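Local atomic coordinates of glycoside hydrolase family 81 (Clostridium thermocellum, PDB entry 6FOP), a protein that probably hydrolyses beta-1,3-glucans such as laminarin as a family 81 glucanase of the bacterial cellulosome. Residues A34-N38 with R463-N469; L306-K312 with S710-S714; W397-I401 with L449-D453; R682-V686 with F698-M704. One frame throughout, in Å; residues are numbered along the deposited sequence.

Contact 1 of 4, residues A34-N38 with R463-N469; sequences AVPTN and RFPFLRN. With CA (calcium ion), chain B.
This is a buried loop-to-loop contact beside a calcium site. Residues 34-38 lie between strand 8-11 and helix 43-46; residues 463-469 follow helix 440-455. Neither segment is regular helix or strand. Their closest CA pairs are Ala34-Phe464 at 5.0 Å, Thr37-Arg468 at 6.1 Å and Asn38-Asn469 at 5.4 Å, so the loops run in the same direction. Asn38 has positive phi and psi (60/44), as does Leu467 (46/66). At one end the fit is apolar. Ala34 CB sits 3.8 Å from Pro465 CD, and Pro36 CG lies 4.2 Å from Pro465 CB. Further along, Arg468 (chi1 t, chi2 t, chi3 m) sends NH1 to Thr37 OG1, a 2.9 Å hydrogen bond. Thr37 OG1 (chi1 p) donates a hydrogen bond to Asn38 OD1 at 2.7 Å. The NH2 of Arg468 forms a salt bridge with Asp453. Water 1 joins Val35 O and Arg468 NH1, at 2.7 and 2.8 Å. Calcium is bound by Leu467 O at 2.3 Å, Arg468 O at 2.5 Å, four waters and Phe470 O. Water 2 donates to Thr37 O (2.8 Å) and water 3 to Asn38 O (2.7 Å). The ion therefore holds 463-469 by backbone carbonyls and reaches 34-38 through its water shell, an arrangement consistent with a structural rather than catalytic calcium.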
loop_
_atom_site.group_PDB
_atom_site.type_symbol
_atom_site.label_atom_id
_atom_site.label_comp_id
_atom_site.label_asym_id
_atom_site.label_seq_id
_atom_site.Cartn_x
_atom_site.Cartn_y
_atom_site.Cartn_z
ATOM N N ALA A 34 4.576 -15.426 12.285
ATOM C CA ALA A 34 5.356 -14.387 11.641
ATOM C C ALA A 34 4.902 -12.990 12.081
ATOM O O ALA A 34 3.700 -12.735 12.241
ATOM C CB ALA A 34 5.286 -14.538 10.145
ATOM N N VAL A 35 5.868 -12.109 12.244
ATOM C CA VAL A 35 5.657 -10.781 12.825
ATOM C C VAL A 35 5.308 -9.771 11.738
ATOM O O VAL A 35 6.068 -9.601 10.795
ATOM C CB VAL A 35 6.938 -10.348 13.563
ATOM C CG1 VAL A 35 6.779 -8.961 14.145
ATOM C CG2 VAL A 35 7.296 -11.375 14.636
ATOM N N PRO A 36 4.156 -9.082 11.847
ATOM C CA PRO A 36 3.860 -8.035 10.866
ATOM C C PRO A 36 4.944 -6.962 10.809
ATOM O O PRO A 36 5.490 -6.563 11.849
ATOM C CB PRO A 36 2.532 -7.443 11.368
ATOM C CG PRO A 36 1.922 -8.589 12.117
ATOM C CD PRO A 36 3.059 -9.248 12.807
ATOM N N THR A 37 5.247 -6.506 9.592
ATOM C CA THR A 37 6.197 -5.413 9.343
ATOM C C THR A 37 5.614 -4.473 8.291
ATOM O O THR A 37 4.497 -4.684 7.787
ATOM C CB THR A 37 7.541 -5.979 8.824
ATOM O OG1 THR A 37 7.366 -6.563 7.528
ATOM C CG2 THR A 37 8.095 -7.037 9.757
ATOM N N ASN A 38 6.361 -3.434 7.949
ATOM C CA ASN A 38 5.987 -2.574 6.837
ATOM C C ASN A 38 4.641 -1.922 7.038
ATOM O O ASN A 38 3.816 -1.858 6.138
ATOM C CB ASN A 38 6.031 -3.288 5.467
ATOM C CG ASN A 38 7.408 -3.795 5.140
ATOM O OD1 ASN A 38 7.775 -4.919 5.483
ATOM N ND2 ASN A 38 8.183 -2.972 4.419
ATOM N N ARG A 463 3.718 -18.740 8.492
ATOM C CA ARG A 463 5.088 -18.519 8.025
ATOM C C ARG A 463 5.338 -17.078 7.598
ATOM O O ARG A 463 6.476 -16.631 7.580
ATOM C CB ARG A 463 5.392 -19.435 6.835
ATOM C CG ARG A 463 5.339 -20.920 7.162
ATOM C CD ARG A 463 5.477 -21.780 5.908
ATOM N NE ARG A 463 4.377 -21.498 4.981
ATOM C CZ ARG A 463 4.285 -21.935 3.729
ATOM N NH1 ARG A 463 5.228 -22.718 3.213
ATOM N NH2 ARG A 463 3.242 -21.574 2.999
ATOM N N PHE A 464 4.268 -16.371 7.235
ATOM C CA PHE A 464 4.337 -14.991 6.756
ATOM C C PHE A 464 3.179 -14.230 7.373
ATOM O O PHE A 464 2.109 -14.798 7.540
ATOM C CB PHE A 464 4.221 -14.933 5.217
ATOM C CG PHE A 464 5.272 -15.751 4.499
ATOM C CD1 PHE A 464 6.550 -15.267 4.339
ATOM C CD2 PHE A 464 4.988 -17.040 4.079
ATOM C CE1 PHE A 464 7.521 -16.027 3.727
ATOM C CE2 PHE A 464 5.957 -17.810 3.467
ATOM C CZ PHE A 464 7.223 -17.302 3.288
ATOM N N PRO A 465 3.378 -12.937 7.671
ATOM C CA PRO A 465 2.291 -12.180 8.258
ATOM C C PRO A 465 1.229 -11.852 7.206
ATOM O O PRO A 465 1.490 -11.957 5.992
ATOM C CB PRO A 465 2.988 -10.932 8.777
ATOM C CG PRO A 465 4.098 -10.702 7.796
ATOM C CD PRO A 465 4.542 -12.086 7.373
ATOM N N PHE A 466 0.047 -11.466 7.640
ATOM C CA PHE A 466 -1.057 -11.139 6.743
ATOM C C PHE A 466 -0.773 -9.834 6.014
ATOM O O PHE A 466 -0.517 -8.815 6.648
ATOM C CB PHE A 466 -2.350 -11.022 7.542
ATOM C CG PHE A 466 -3.577 -10.806 6.709
ATOM C CD1 PHE A 466 -4.110 -11.833 5.948
ATOM C CD2 PHE A 466 -4.254 -9.606 6.759
ATOM C CE1 PHE A 466 -5.249 -11.616 5.210
ATOM C CE2 PHE A 466 -5.406 -9.396 6.030
ATOM C CZ PHE A 466 -5.898 -10.409 5.263
ATOM N N LEU A 467 -0.779 -9.871 4.687
ATOM C CA LEU A 467 -0.636 -8.673 3.847
ATOM C C LEU A 467 0.481 -7.744 4.284
ATOM O O LEU A 467 0.246 -6.579 4.684
ATOM C CB LEU A 467 -1.973 -7.922 3.754
ATOM C CG LEU A 467 -3.183 -8.628 3.166
ATOM C CD1 LEU A 467 -4.367 -7.673 3.119
ATOM C CD2 LEU A 467 -2.886 -9.216 1.776
ATOM N N ARG A 468 1.710 -8.229 4.178
ATOM C CA ARG A 468 2.842 -7.452 4.664
ATOM C C ARG A 468 2.860 -6.008 4.200
ATOM O O ARG A 468 2.631 -5.074 4.991
ATOM C CB ARG A 468 4.189 -8.117 4.362
ATOM C CG ARG A 468 5.368 -7.419 5.021
ATOM C CD ARG A 468 6.716 -7.858 4.487
ATOM N NE ARG A 468 6.871 -9.303 4.569
ATOM C CZ ARG A 468 7.220 -9.980 5.663
ATOM N NH1 ARG A 468 7.475 -9.363 6.828
ATOM N NH2 ARG A 468 7.277 -11.300 5.620
ATOM N N ASN A 469 3.139 -5.769 2.911
ATOM C CA ASN A 469 3.357 -4.383 2.497
ATOM C C ASN A 469 2.096 -3.524 2.403
ATOM O O ASN A 469 2.167 -2.302 2.618
ATOM C CB ASN A 469 4.165 -4.319 1.224
ATOM C CG ASN A 469 5.567 -4.826 1.443
ATOM O OD1 ASN A 469 5.812 -6.031 1.270
ATOM N ND2 ASN A 469 6.473 -3.967 1.857
HETATM CA CA CA B . 0.372 -4.618 5.927
HETATM O O HOH W 1 7.933 -10.761 9.198
HETATM O O HOH W 2 1.777 -5.112 7.783
HETATM O O HOH W 3 1.327 -2.442 5.440
HETATM O O HOH W 4 9.071 -5.485 2.747
HETATM O O HOH W 5 -1.167 -6.084 7.019
HETATM O O HOH W 6 -0.755 -3.068 7.427
#

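Contact 2 of 4, residues L306-K312 with S710-S714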
loop_
_atom_site.group_PDB
_atom_site.type_symbol
_atom_site.label_atom_id
_atom_site.label_comp_id
_atom_site.label_asym_id
_atom_site.label_seq_id
_atom_site.Cartn_x
_atom_site.Cartn_y
_atom_site.Cartn_z
ATOM N N LEU A 306 -4.467 -5.776 -18.794
ATOM C CA LEU A 306 -4.011 -6.680 -19.854
ATOM C C LEU A 306 -2.614 -7.191 -19.544
ATOM O O LEU A 306 -1.858 -6.533 -18.837
ATOM C CB LEU A 306 -3.993 -5.979 -21.200
ATOM C CG LEU A 306 -5.373 -5.569 -21.730
ATOM C CD1 LEU A 306 -5.188 -4.637 -22.917
ATOM C CD2 LEU A 306 -6.188 -6.789 -22.114
ATOM N N PRO A 307 -2.238 -8.340 -20.146
ATOM C CA PRO A 307 -0.851 -8.825 -20.008
ATOM C C PRO A 307 0.140 -8.080 -20.898
ATOM O O PRO A 307 1.338 -8.246 -20.734
ATOM C CB PRO A 307 -0.956 -10.297 -20.423
ATOM C CG PRO A 307 -2.119 -10.329 -21.342
ATOM C CD PRO A 307 -3.099 -9.329 -20.811
ATOM N N ASN A 308 -0.382 -7.293 -21.824
ATOM C CA ASN A 308 0.380 -6.507 -22.796
ATOM C C ASN A 308 -0.624 -5.766 -23.657
ATOM O O ASN A 308 -1.773 -6.163 -23.762
ATOM C CB ASN A 308 1.266 -7.393 -23.693
ATOM C CG ASN A 308 0.484 -8.505 -24.395
ATOM O OD1 ASN A 308 0.272 -9.587 -23.840
ATOM N ND2 ASN A 308 0.084 -8.255 -25.631
ATOM N N LEU A 309 -0.172 -4.679 -24.297
ATOM C CA LEU A 309 -0.971 -4.051 -25.332
ATOM C C LEU A 309 -0.907 -4.897 -26.639
ATOM O O LEU A 309 0.063 -5.621 -26.866
ATOM C CB LEU A 309 -0.498 -2.622 -25.600
ATOM C CG LEU A 309 -0.673 -1.644 -24.437
ATOM C CD1 LEU A 309 -0.199 -0.268 -24.847
ATOM C CD2 LEU A 309 -2.124 -1.580 -23.979
ATOM N N PRO A 310 -1.989 -4.869 -27.424
ATOM C CA PRO A 310 -2.026 -5.664 -28.664
ATOM C C PRO A 310 -1.121 -5.071 -29.752
ATOM O O PRO A 310 -0.471 -4.052 -29.547
ATOM C CB PRO A 310 -3.503 -5.583 -29.069
ATOM C CG PRO A 310 -3.923 -4.263 -28.602
ATOM C CD PRO A 310 -3.218 -4.065 -27.267
ATOM N N ASP A 311 -1.081 -5.745 -30.902
ATOM C CA ASP A 311 -0.278 -5.293 -32.047
ATOM C C ASP A 311 -1.134 -4.427 -32.943
ATOM O O ASP A 311 -1.545 -4.849 -34.002
ATOM C CB ASP A 311 0.287 -6.491 -32.799
ATOM C CG ASP A 311 1.175 -6.101 -33.951
ATOM O OD1 ASP A 311 1.599 -4.931 -34.072
ATOM O OD2 ASP A 311 1.466 -7.010 -34.743
ATOM N N LYS A 312 -1.393 -3.202 -32.504
ATOM C CA LYS A 312 -2.267 -2.275 -33.222
ATOM C C LYS A 312 -1.649 -0.909 -33.486
ATOM O O LYS A 312 -2.311 -0.024 -33.995
ATOM C CB LYS A 312 -3.629 -2.127 -32.527
ATOM C CG LYS A 312 -4.423 -3.413 -32.478
ATOM C CD LYS A 312 -4.887 -3.855 -33.866
ATOM C CE LYS A 312 -5.586 -5.197 -33.764
ATOM N NZ LYS A 312 -5.975 -5.761 -35.101
ATOM N N SER A 710 -5.724 -16.592 -25.781
ATOM C CA SER A 710 -5.520 -15.616 -26.820
ATOM C C SER A 710 -6.009 -14.241 -26.484
ATOM O O SER A 710 -6.885 -14.046 -25.610
ATOM C CB SER A 710 -6.212 -16.063 -28.086
ATOM O OG SER A 710 -7.604 -15.874 -27.976
ATOM N N MET A 711 -5.426 -13.296 -27.209
ATOM C CA MET A 711 -5.861 -11.901 -27.206
ATOM C C MET A 711 -6.778 -11.654 -28.390
ATOM O O MET A 711 -6.544 -12.153 -29.497
ATOM C CB MET A 711 -4.675 -10.919 -27.273
ATOM C CG MET A 711 -5.044 -9.452 -27.052
ATOM S SD MET A 711 -3.678 -8.338 -26.608
ATOM C CE MET A 711 -3.517 -8.741 -24.881
ATOM N N ALA A 712 -7.830 -10.887 -28.160
ATOM C CA ALA A 712 -8.740 -10.454 -29.221
ATOM C C ALA A 712 -8.947 -8.962 -29.137
ATOM O O ALA A 712 -8.982 -8.393 -28.039
ATOM C CB ALA A 712 -10.057 -11.169 -29.132
ATOM N N VAL A 713 -9.085 -8.323 -30.301
ATOM C CA VAL A 713 -9.310 -6.902 -30.433
ATOM C C VAL A 713 -10.463 -6.684 -31.393
ATOM O O VAL A 713 -10.501 -7.285 -32.490
ATOM C CB VAL A 713 -8.079 -6.183 -31.013
ATOM C CG1 VAL A 713 -8.294 -4.679 -31.079
ATOM C CG2 VAL A 713 -6.808 -6.511 -30.197
ATOM N N SER A 714 -11.382 -5.806 -31.023
ATOM C CA SER A 714 -12.500 -5.435 -31.906
ATOM C C SER A 714 -12.749 -3.950 -31.786
ATOM O O SER A 714 -12.798 -3.422 -30.678
ATOM C CB SER A 714 -13.754 -6.239 -31.597
ATOM O OG SER A 714 -14.830 -5.881 -32.474
#
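Met711 is the main bump. It stands up from strand 710-714 with an extended chain (chi1 t, chi2 t) and pushes its tip into a hollow in the loop 306-312. Met711 CE lies 4.3 Å from Leu306 CD2 and 4.1 Å from Pro307 CG. Met711 CE is also 3.3 Å from Asn308 O and 3.7 Å from Asn308 ND2. Asn308 ND2 bonds to Leu309 O at 2.9 Å, which holds the Asn308 side chain against the backbone of the following residue. Pro310 is the reverse bump. Pro310 CB drops between the two strand side chains, 3.7 Å from Met711 SD and 3.6 Å from Val713 CG2. Lys312 closes the outer end, with Lys312 CE 3.8 Å from Val713 CB. Met711 and Val713 point toward the loop, whereas Ala712 points away. The strand is an edge of a four-stranded antiparallel sheet, next to strand 681-688. Leu309, pointing away from the strand, packs on helix 646-659, and Asn308 touches helix 339-359, so the loop lies between sheet and helices.

Contact 3 of 4, residues W397-I401 with L449-D453; sequences WGTLI and LLIKD
One carboxylate oxygen, Asp453 OD1, ties a helix to the start of a strand by two hydrogen bonds. Asp453 OD1 accepts from Thr399 OG1 at 2.8 Å and from Leu400 N at 2.9 Å. Asp453 (chi1 t) lies on helix 440-455, where Asp453 N bonds to Leu449 O at 2.8 Å. Thr399 and Leu400 open strand 399-403. The axes of 399-401 and 449-453 approach to 8.2 Å and cross at -117°; the nearest CA pair is Thr399-Asp453, 5.9 Å. Gly398 (phi/psi 89/78) and Thr399 (-159/148, chi1 t) both face Asp394, a G1 beta bulge in the hairpin with strand 390-394. Leu400 (chi1 t, chi2 p) points toward the helix. Leu400 CD2 meets Leu450 CD1 at 3.8 Å and Leu449 CB at 4.4 Å. Both helix leucines have chi1 m. Asp453 OD2 bonds to His416, which brings in helix 416-433. The Thr399 and Leu400 bonds join hairpin to helix, while the salt bridge from Arg468 to Asp453 OD1 balances the charge of the buried acid.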
loop_
_atom_site.group_PDB
_atom_site.type_symbol
_atom_site.label_atom_id
_atom_site.label_comp_id
_atom_site.label_asym_id
_atom_site.label_seq_id
_atom_site.Cartn_x
_atom_site.Cartn_y
_atom_site.Cartn_z
ATOM N N TRP A 397 11.666 -13.238 12.363
ATOM C CA TRP A 397 10.581 -12.385 11.889
ATOM C C TRP A 397 9.550 -13.150 11.050
ATOM O O TRP A 397 8.351 -12.870 11.121
ATOM C CB TRP A 397 11.128 -11.196 11.079
ATOM C CG TRP A 397 11.883 -10.211 11.931
ATOM C CD1 TRP A 397 13.186 -10.322 12.352
ATOM C CD2 TRP A 397 11.380 -9.005 12.510
ATOM N NE1 TRP A 397 13.529 -9.247 13.131
ATOM C CE2 TRP A 397 12.437 -8.429 13.258
ATOM C CE3 TRP A 397 10.147 -8.359 12.478
ATOM C CZ2 TRP A 397 12.295 -7.217 13.943
ATOM C CZ3 TRP A 397 10.004 -7.170 13.161
ATOM C CH2 TRP A 397 11.069 -6.610 13.885
ATOM N N GLY A 398 10.023 -14.072 10.213
ATOM C CA GLY A 398 9.141 -14.779 9.259
ATOM C C GLY A 398 9.039 -14.009 7.949
ATOM O O GLY A 398 8.044 -13.306 7.680
ATOM N N THR A 399 10.082 -14.145 7.141
ATOM C CA THR A 399 10.199 -13.413 5.876
ATOM C C THR A 399 11.165 -14.129 4.964
ATOM O O THR A 399 12.134 -14.732 5.438
ATOM C CB THR A 399 10.616 -11.920 6.112
ATOM O OG1 THR A 399 10.687 -11.218 4.858
ATOM C CG2 THR A 399 11.950 -11.806 6.793
ATOM N N LEU A 400 10.909 -14.022 3.661
ATOM C CA LEU A 400 11.826 -14.505 2.626
ATOM C C LEU A 400 12.650 -13.342 2.089
ATOM O O LEU A 400 12.072 -12.359 1.620
ATOM C CB LEU A 400 11.002 -15.126 1.498
ATOM C CG LEU A 400 11.666 -16.174 0.658
ATOM C CD1 LEU A 400 11.920 -17.475 1.462
ATOM C CD2 LEU A 400 10.839 -16.422 -0.606
ATOM N N ILE A 401 13.973 -13.485 2.148
ATOM C CA ILE A 401 14.919 -12.450 1.743
ATOM C C ILE A 401 15.749 -13.018 0.608
ATOM O O ILE A 401 16.355 -14.076 0.741
ATOM C CB ILE A 401 15.854 -12.032 2.907
ATOM C CG1 ILE A 401 15.023 -11.533 4.119
ATOM C CG2 ILE A 401 16.885 -11.004 2.448
ATOM C CD1 ILE A 401 15.828 -11.450 5.396
ATOM N N LEU A 449 5.424 -18.535 -2.739
ATOM C CA LEU A 449 6.109 -18.073 -1.522
ATOM C C LEU A 449 6.503 -16.579 -1.597
ATOM O O LEU A 449 6.409 -15.851 -0.604
ATOM C CB LEU A 449 7.316 -18.941 -1.182
ATOM C CG LEU A 449 7.071 -20.355 -0.651
ATOM C CD1 LEU A 449 8.407 -20.925 -0.199
ATOM C CD2 LEU A 449 6.144 -20.385 0.532
ATOM N N LEU A 450 6.912 -16.100 -2.781
ATOM C CA LEU A 450 7.168 -14.653 -2.959
ATOM C C LEU A 450 5.876 -13.873 -2.779
ATOM O O LEU A 450 5.878 -12.810 -2.141
ATOM C CB LEU A 450 7.794 -14.307 -4.332
ATOM C CG LEU A 450 9.306 -14.389 -4.401
ATOM C CD1 LEU A 450 9.850 -15.769 -4.172
ATOM C CD2 LEU A 450 9.792 -13.830 -5.742
ATOM N N ILE A 451 4.772 -14.383 -3.329
ATOM C CA ILE A 451 3.477 -13.734 -3.129
ATOM C C ILE A 451 3.145 -13.667 -1.624
ATOM O O ILE A 451 2.741 -12.608 -1.125
ATOM C CB ILE A 451 2.327 -14.428 -3.894
ATOM C CG1 ILE A 451 2.627 -14.428 -5.407
ATOM C CG2 ILE A 451 0.983 -13.738 -3.586
ATOM C CD1 ILE A 451 1.599 -15.158 -6.240
ATOM N N LYS A 452 3.346 -14.774 -0.917
ATOM C CA LYS A 452 3.056 -14.821 0.508
ATOM C C LYS A 452 3.967 -13.922 1.305
ATOM O O LYS A 452 3.523 -13.340 2.311
ATOM C CB LYS A 452 3.067 -16.255 1.075
ATOM C CG LYS A 452 1.894 -17.076 0.630
ATOM C CD LYS A 452 2.011 -18.514 1.112
ATOM C CE LYS A 452 0.690 -19.247 1.006
ATOM N NZ LYS A 452 -0.223 -18.874 2.108
ATOM N N ASP A 453 5.232 -13.768 0.927
ATOM C CA ASP A 453 6.062 -12.854 1.672
ATOM C C ASP A 453 5.503 -11.424 1.636
ATOM O O ASP A 453 5.507 -10.747 2.661
ATOM C CB ASP A 453 7.511 -12.849 1.179
ATOM C CG ASP A 453 8.385 -11.918 2.000
ATOM O OD1 ASP A 453 8.692 -12.258 3.182
ATOM O OD2 ASP A 453 8.734 -10.839 1.479
#

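Contact 4 of 4, residues R682-V686 with F698-M704; sequences RTYVV and FSDGKVM
The polar contacts gather on Asp700 (chi1 p). Asp700 OD2 accepts from Tyr684 OH at 2.6 Å and from Arg682 NH1 at 2.8 Å, the latter a salt bridge. Arg682 is extended (chi1 m, chi2 t, chi3 t), and its NE forms a second salt bridge with Asp663. Asp700 OD1 turns back to Lys702 N at 3.1 Å, an Asx turn. Residues 698-701 form a type I beta turn, with Gly701 N to Phe698 O at 2.9 Å. Phe698 N bonds to Lys702 O at 2.8 Å. This turn links strands 694-697 and 703-706 into a two-stranded hairpin. The hairpin packs over strand 681-688 of the four-stranded antiparallel sheet, with CA pairs Tyr684-Lys702 and Val686-Met704 both 8.3 Å apart. Among the aromatic contacts, Tyr684 (chi1 m) turns its edge to the face of Phe698 (chi1 m), centroids 4.8 Å apart and planes at 64°. Lys702 (chi1 t, chi2 p) lays CG over the Tyr684 ring, 3.5 Å from its centroid, a CH-pi contact; its NZ bonds to Ser714. The apolar contacts place Met704 SD 3.6 Å from Tyr684 CB and 4.2 Å from Val686 CG2, while Val686 CG2 lies 3.8 Å from Phe698 CZ.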
loop_
_atom_site.group_PDB
_atom_site.type_symbol
_atom_site.label_atom_id
_atom_site.label_comp_id
_atom_site.label_asym_id
_atom_site.label_seq_id
_atom_site.Cartn_x
_atom_site.Cartn_y
_atom_site.Cartn_z
ATOM N N ARG A 682 -14.651 3.328 -30.016
ATOM C CA ARG A 682 -14.091 2.428 -29.011
ATOM C C ARG A 682 -13.426 1.212 -29.627
ATOM O O ARG A 682 -13.932 0.640 -30.594
ATOM C CB ARG A 682 -15.161 1.975 -28.018
ATOM C CG ARG A 682 -15.509 3.051 -27.026
ATOM C CD ARG A 682 -16.578 2.600 -26.055
ATOM N NE ARG A 682 -16.774 3.668 -25.085
ATOM C CZ ARG A 682 -17.864 3.875 -24.365
ATOM N NH1 ARG A 682 -18.929 3.079 -24.472
ATOM N NH2 ARG A 682 -17.877 4.915 -23.532
ATOM N N THR A 683 -12.287 0.835 -29.058
ATOM C CA THR A 683 -11.640 -0.437 -29.344
ATOM C C THR A 683 -11.592 -1.236 -28.041
ATOM O O THR A 683 -11.215 -0.717 -26.969
ATOM C CB THR A 683 -10.235 -0.270 -29.958
ATOM O OG1 THR A 683 -10.352 0.428 -31.198
ATOM C CG2 THR A 683 -9.594 -1.612 -30.203
ATOM N N TYR A 684 -11.991 -2.490 -28.141
ATOM C CA TYR A 684 -12.137 -3.383 -27.010
ATOM C C TYR A 684 -11.065 -4.455 -27.114
ATOM O O TYR A 684 -10.914 -5.075 -28.184
ATOM C CB TYR A 684 -13.519 -4.017 -27.073
ATOM C CG TYR A 684 -14.668 -3.041 -27.144
ATOM C CD1 TYR A 684 -15.050 -2.466 -28.338
ATOM C CD2 TYR A 684 -15.392 -2.706 -26.003
ATOM C CE1 TYR A 684 -16.092 -1.576 -28.421
ATOM C CE2 TYR A 684 -16.450 -1.810 -26.074
ATOM C CZ TYR A 684 -16.792 -1.241 -27.282
ATOM O OH TYR A 684 -17.841 -0.371 -27.380
ATOM N N VAL A 685 -10.318 -4.680 -26.046
ATOM C CA VAL A 685 -9.241 -5.655 -26.027
ATOM C C VAL A 685 -9.492 -6.611 -24.876
ATOM O O VAL A 685 -9.742 -6.169 -23.746
ATOM C CB VAL A 685 -7.864 -5.009 -25.855
ATOM C CG1 VAL A 685 -6.761 -6.060 -25.943
ATOM C CG2 VAL A 685 -7.685 -3.882 -26.887
ATOM N N VAL A 686 -9.460 -7.895 -25.147
ATOM C CA VAL A 686 -9.635 -8.931 -24.126
ATOM C C VAL A 686 -8.490 -9.936 -24.220
ATOM O O VAL A 686 -8.091 -10.324 -25.324
ATOM C CB VAL A 686 -10.949 -9.690 -24.348
ATOM C CG1 VAL A 686 -11.095 -10.870 -23.399
ATOM C CG2 VAL A 686 -12.125 -8.748 -24.215
ATOM N N PHE A 698 -19.567 -6.264 -22.541
ATOM C CA PHE A 698 -19.233 -4.949 -21.991
ATOM C C PHE A 698 -20.506 -4.204 -21.620
ATOM O O PHE A 698 -21.591 -4.475 -22.147
ATOM C CB PHE A 698 -18.404 -4.128 -22.991
ATOM C CG PHE A 698 -17.036 -4.720 -23.268
ATOM C CD1 PHE A 698 -16.882 -5.783 -24.177
ATOM C CD2 PHE A 698 -15.906 -4.218 -22.662
ATOM C CE1 PHE A 698 -15.641 -6.338 -24.409
ATOM C CE2 PHE A 698 -14.660 -4.751 -22.910
ATOM C CZ PHE A 698 -14.538 -5.832 -23.784
ATOM N N SER A 699 -20.350 -3.209 -20.746
ATOM C CA SER A 699 -21.511 -2.485 -20.213
ATOM C C SER A 699 -22.228 -1.610 -21.242
ATOM O O SER A 699 -23.375 -1.186 -21.028
ATOM C CB SER A 699 -21.108 -1.625 -19.001
ATOM O OG SER A 699 -20.131 -0.653 -19.338
ATOM N N ASP A 700 -21.546 -1.339 -22.368
ATOM C CA ASP A 700 -22.176 -0.626 -23.483
ATOM C C ASP A 700 -22.823 -1.562 -24.525
ATOM O O ASP A 700 -23.284 -1.083 -25.555
ATOM C CB ASP A 700 -21.177 0.342 -24.147
ATOM C CG ASP A 700 -20.000 -0.369 -24.795
ATOM O OD1 ASP A 700 -19.989 -1.622 -24.814
ATOM O OD2 ASP A 700 -19.094 0.353 -25.272
ATOM N N GLY A 701 -22.875 -2.861 -24.244
ATOM C CA GLY A 701 -23.463 -3.821 -25.170
ATOM C C GLY A 701 -22.521 -4.569 -26.081
ATOM O O GLY A 701 -22.915 -5.558 -26.700
ATOM N N LYS A 702 -21.260 -4.162 -26.144
ATOM C CA LYS A 702 -20.308 -4.882 -26.989
ATOM C C LYS A 702 -20.187 -6.320 -26.496
ATOM O O LYS A 702 -20.048 -6.551 -25.289
ATOM C CB LYS A 702 -18.942 -4.185 -26.956
ATOM C CG LYS A 702 -17.886 -4.812 -27.845
ATOM C CD LYS A 702 -18.149 -4.606 -29.333
ATOM C CE LYS A 702 -16.999 -5.161 -30.150
ATOM N NZ LYS A 702 -17.217 -4.881 -31.590
ATOM N N VAL A 703 -20.196 -7.270 -27.425
ATOM C CA VAL A 703 -19.987 -8.683 -27.123
ATOM C C VAL A 703 -18.853 -9.210 -27.993
ATOM O O VAL A 703 -18.847 -8.997 -29.222
ATOM C CB VAL A 703 -21.251 -9.543 -27.378
ATOM C CG1 VAL A 703 -20.987 -11.013 -27.082
ATOM C CG2 VAL A 703 -22.407 -9.054 -26.521
ATOM N N MET A 704 -17.888 -9.881 -27.362
ATOM C CA MET A 704 -16.798 -10.559 -28.074
ATOM C C MET A 704 -16.685 -11.996 -27.619
ATOM O O MET A 704 -16.805 -12.293 -26.429
ATOM C CB MET A 704 -15.470 -9.858 -27.791
ATOM C CG MET A 704 -15.383 -8.444 -28.340
ATOM S SD MET A 704 -13.963 -7.495 -27.745
ATOM C CE MET A 704 -12.608 -8.496 -28.361
#

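How the contacts relate
The contacts form two pairs. Contacts 1 and 3 have centres 8 Å apart and touch directly: Val35 N meets Trp397 O at 2.8 Å, and Arg468 NH2 meets Gly398 O at 3.0 Å, both probable hydrogen bonds. Arg468 thus serves both contacts. The calcium ion belongs to contact 1; in contact 3 the side chain of Asp453 is about 11 Å from the bound calcium ion. Contacts 2 and 4, centres 13 Å apart, share the C-terminal sheet through neighbouring strands 681-688 and 710-715. There Ser714 O approaches Tyr684 N at 2.8 Å, a probable hydrogen bond. The pairs are well separated: the centres of contacts 1 and 4 are 39 Å apart.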